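Local structure of MccB protein (Escherichia coli, 3H5N) at residues W225-C230 with C260-K265. The protein probably uses ATP, as an ancestral relative of ubiquitin E1 enzymes, to initiate biosynthesis of the peptide antibiotic microcin C7 through formation of an N-P bond. Sequence-based numbering, arbitrary orientation.
With ZN (zinc ion), chain E.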
loop_
_atom_site.group_PDB
_atom_site.type_symbol
_atom_site.label_atom_id
_atom_site.label_comp_id
_atom_site.label_asym_id
_atom_site.label_seq_id
_atom_site.Cartn_x
_atom_site.Cartn_y
_atom_site.Cartn_z
ATOM N N TRP A 225 14.115 39.955 9.333
ATOM C CA TRP A 225 15.049 40.326 8.275
ATOM C C TRP A 225 14.378 40.342 6.907
ATOM O O TRP A 225 14.554 41.279 6.125
ATOM C CB TRP A 225 16.231 39.360 8.212
ATOM C CG TRP A 225 17.060 39.247 9.448
ATOM C CD1 TRP A 225 17.125 40.131 10.496
ATOM C CD2 TRP A 225 17.985 38.202 9.750
ATOM N NE1 TRP A 225 18.018 39.684 11.440
ATOM C CE2 TRP A 225 18.561 38.502 11.009
ATOM C CE3 TRP A 225 18.374 37.027 9.088
ATOM C CZ2 TRP A 225 19.512 37.673 11.614
ATOM C CZ3 TRP A 225 19.317 36.199 9.693
ATOM C CH2 TRP A 225 19.879 36.530 10.941
ATOM N N VAL A 226 13.637 39.278 6.609
ATOM C CA VAL A 226 12.960 39.136 5.318
ATOM C C VAL A 226 12.008 40.316 5.096
ATOM O O VAL A 226 12.055 40.997 4.068
ATOM C CB VAL A 226 12.211 37.771 5.222
ATOM C CG1 VAL A 226 11.323 37.731 4.010
ATOM C CG2 VAL A 226 13.216 36.606 5.191
ATOM N N ASN A 227 11.159 40.565 6.086
ATOM C CA ASN A 227 10.254 41.701 6.053
ATOM C C ASN A 227 10.927 43.048 5.754
ATOM O O ASN A 227 10.467 43.790 4.878
ATOM C CB ASN A 227 9.483 41.793 7.365
ATOM C CG ASN A 227 8.448 42.898 7.343
ATOM O OD1 ASN A 227 7.478 42.853 6.568
ATOM N ND2 ASN A 227 8.657 43.914 8.174
ATOM N N LYS A 228 11.993 43.362 6.497
ATOM C CA LYS A 228 12.725 44.639 6.347
ATOM C C LYS A 228 13.304 44.762 4.944
ATOM O O LYS A 228 13.188 45.807 4.299
ATOM C CB LYS A 228 13.868 44.746 7.369
ATOM C CG LYS A 228 13.449 44.960 8.804
ATOM C CD LYS A 228 14.644 44.718 9.743
ATOM C CE LYS A 228 14.196 44.327 11.158
ATOM N NZ LYS A 228 15.120 43.304 11.739
ATOM N N TYR A 229 13.929 43.682 4.479
ATOM C CA TYR A 229 14.514 43.631 3.147
ATOM C C TYR A 229 13.456 43.856 2.080
ATOM O O TYR A 229 13.632 44.686 1.187
ATOM C CB TYR A 229 15.209 42.286 2.916
ATOM C CG TYR A 229 15.856 42.185 1.552
ATOM C CD1 TYR A 229 17.146 42.663 1.333
ATOM C CD2 TYR A 229 15.169 41.627 0.475
ATOM C CE1 TYR A 229 17.741 42.588 0.087
ATOM C CE2 TYR A 229 15.752 41.552 -0.777
ATOM C CZ TYR A 229 17.036 42.023 -0.963
ATOM O OH TYR A 229 17.607 41.938 -2.209
ATOM N N CYS A 230 12.358 43.103 2.173
ATOM C CA CYS A 230 11.296 43.160 1.178
ATOM C C CYS A 230 10.603 44.509 1.135
ATOM O O CYS A 230 10.198 44.975 0.062
ATOM C CB CYS A 230 10.283 42.057 1.441
ATOM S SG CYS A 230 10.889 40.468 0.919
ATOM N N CYS A 260 3.062 45.737 6.966
ATOM C CA CYS A 260 4.192 44.810 6.967
ATOM C C CYS A 260 4.166 44.019 8.274
ATOM O O CYS A 260 3.282 44.234 9.118
ATOM C CB CYS A 260 5.529 45.535 6.724
ATOM S SG CYS A 260 6.348 46.278 8.155
ATOM N N TYR A 261 5.125 43.108 8.426
ATOM C CA TYR A 261 5.209 42.222 9.579
ATOM C C TYR A 261 5.358 42.960 10.907
ATOM O O TYR A 261 4.790 42.544 11.916
ATOM C CB TYR A 261 6.375 41.254 9.402
ATOM C CG TYR A 261 6.314 40.032 10.292
ATOM C CD1 TYR A 261 5.477 38.964 9.980
ATOM C CD2 TYR A 261 7.106 39.939 11.438
ATOM C CE1 TYR A 261 5.422 37.837 10.788
ATOM C CE2 TYR A 261 7.061 38.809 12.254
ATOM C CZ TYR A 261 6.212 37.766 11.920
ATOM O OH TYR A 261 6.151 36.645 12.718
ATOM N N GLU A 262 6.122 44.051 10.895
ATOM C CA GLU A 262 6.435 44.792 12.119
ATOM C C GLU A 262 5.435 45.916 12.450
ATOM O O GLU A 262 5.599 46.603 13.462
ATOM C CB GLU A 262 7.872 45.332 12.068
ATOM C CG GLU A 262 8.971 44.303 12.453
ATOM C CD GLU A 262 9.539 43.507 11.263
ATOM O OE1 GLU A 262 10.107 44.112 10.320
ATOM O OE2 GLU A 262 9.450 42.257 11.284
ATOM N N CYS A 263 4.405 46.086 11.615
ATOM C CA CYS A 263 3.408 47.169 11.778
ATOM C C CYS A 263 2.660 47.166 13.109
ATOM O O CYS A 263 2.554 48.200 13.771
ATOM C CB CYS A 263 2.393 47.172 10.629
ATOM S SG CYS A 263 2.859 48.201 9.225
ATOM N N GLN A 264 2.132 46.005 13.481
ATOM C CA GLN A 264 1.300 45.854 14.671
ATOM C C GLN A 264 2.047 45.144 15.811
ATOM O O GLN A 264 1.417 44.560 16.698
ATOM C CB GLN A 264 0.020 45.067 14.317
ATOM C CG GLN A 264 -0.821 45.651 13.181
ATOM C CD GLN A 264 -1.437 46.997 13.526
ATOM O OE1 GLN A 264 -1.863 47.222 14.655
ATOM N NE2 GLN A 264 -1.482 47.897 12.553
ATOM N N LYS A 265 3.380 45.200 15.791
ATOM C CA LYS A 265 4.200 44.437 16.739
ATOM C C LYS A 265 3.964 44.833 18.202
ATOM O O LYS A 265 3.936 46.014 18.541
ATOM C CB LYS A 265 5.689 44.546 16.382
HETATM ZN ZN ZN E . 5.160 48.302 8.828
#
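Asn227 bonds through its amide to three consecutive residues, Cys260, Tyr261 and Glu262, and so ties helix 222-232 to the turn that holds zinc. On the nitrogen side, ND2 donates to Cys260 SG at 3.3 Å; the bond is nearly straight, 173°, and the sulfur lies almost in the amide plane. ND2 also donates to Glu262 OE1, 2.6 Å away and again close to that plane, but the oxygen is met from above its carboxylate, the two flat groups being 84° apart. On the oxygen side, Asn227 OD1 accepts a hydrogen bond from Tyr261 N at 3.0 Å, the donor standing above the carbonyl plane; Tyr237 OH bonds to the same oxygen. With CG anti to the backbone N (chi1 -176°), the Asn227 side chain reaches out from the helix to the turn.

Cys260 and Cys263, a CxxC pair at the ends of a type I turn, bind zinc through SG at 2.4 and 2.3 Å, and Cys346 and Cys349 complete the four-cysteine site. Cys260 N donates to Cys263 SG at 3.3 Å, and Glu262 N bonds weakly to Cys260 SG. These N-H groups, with that of Asn227, point at the zinc-bound sulfurs and would probably temper their negative charge.

Contacts other than hydrogen bonds are few. Tyr261 CB packs on Asn227 CG at 3.4 Å, while the end of the Tyr261 side chain leads away from 225-230; this side chain also touches Ile223, Asn224 and Tyr237. Lys228 CG approaches Glu262 OE1 to 3.8 Å, the two side chains crossing at about a right angle. Lys228 NZ does not touch the carboxylate, and Glu262 OE2 hydrogen-bonds to Asn224 ND2.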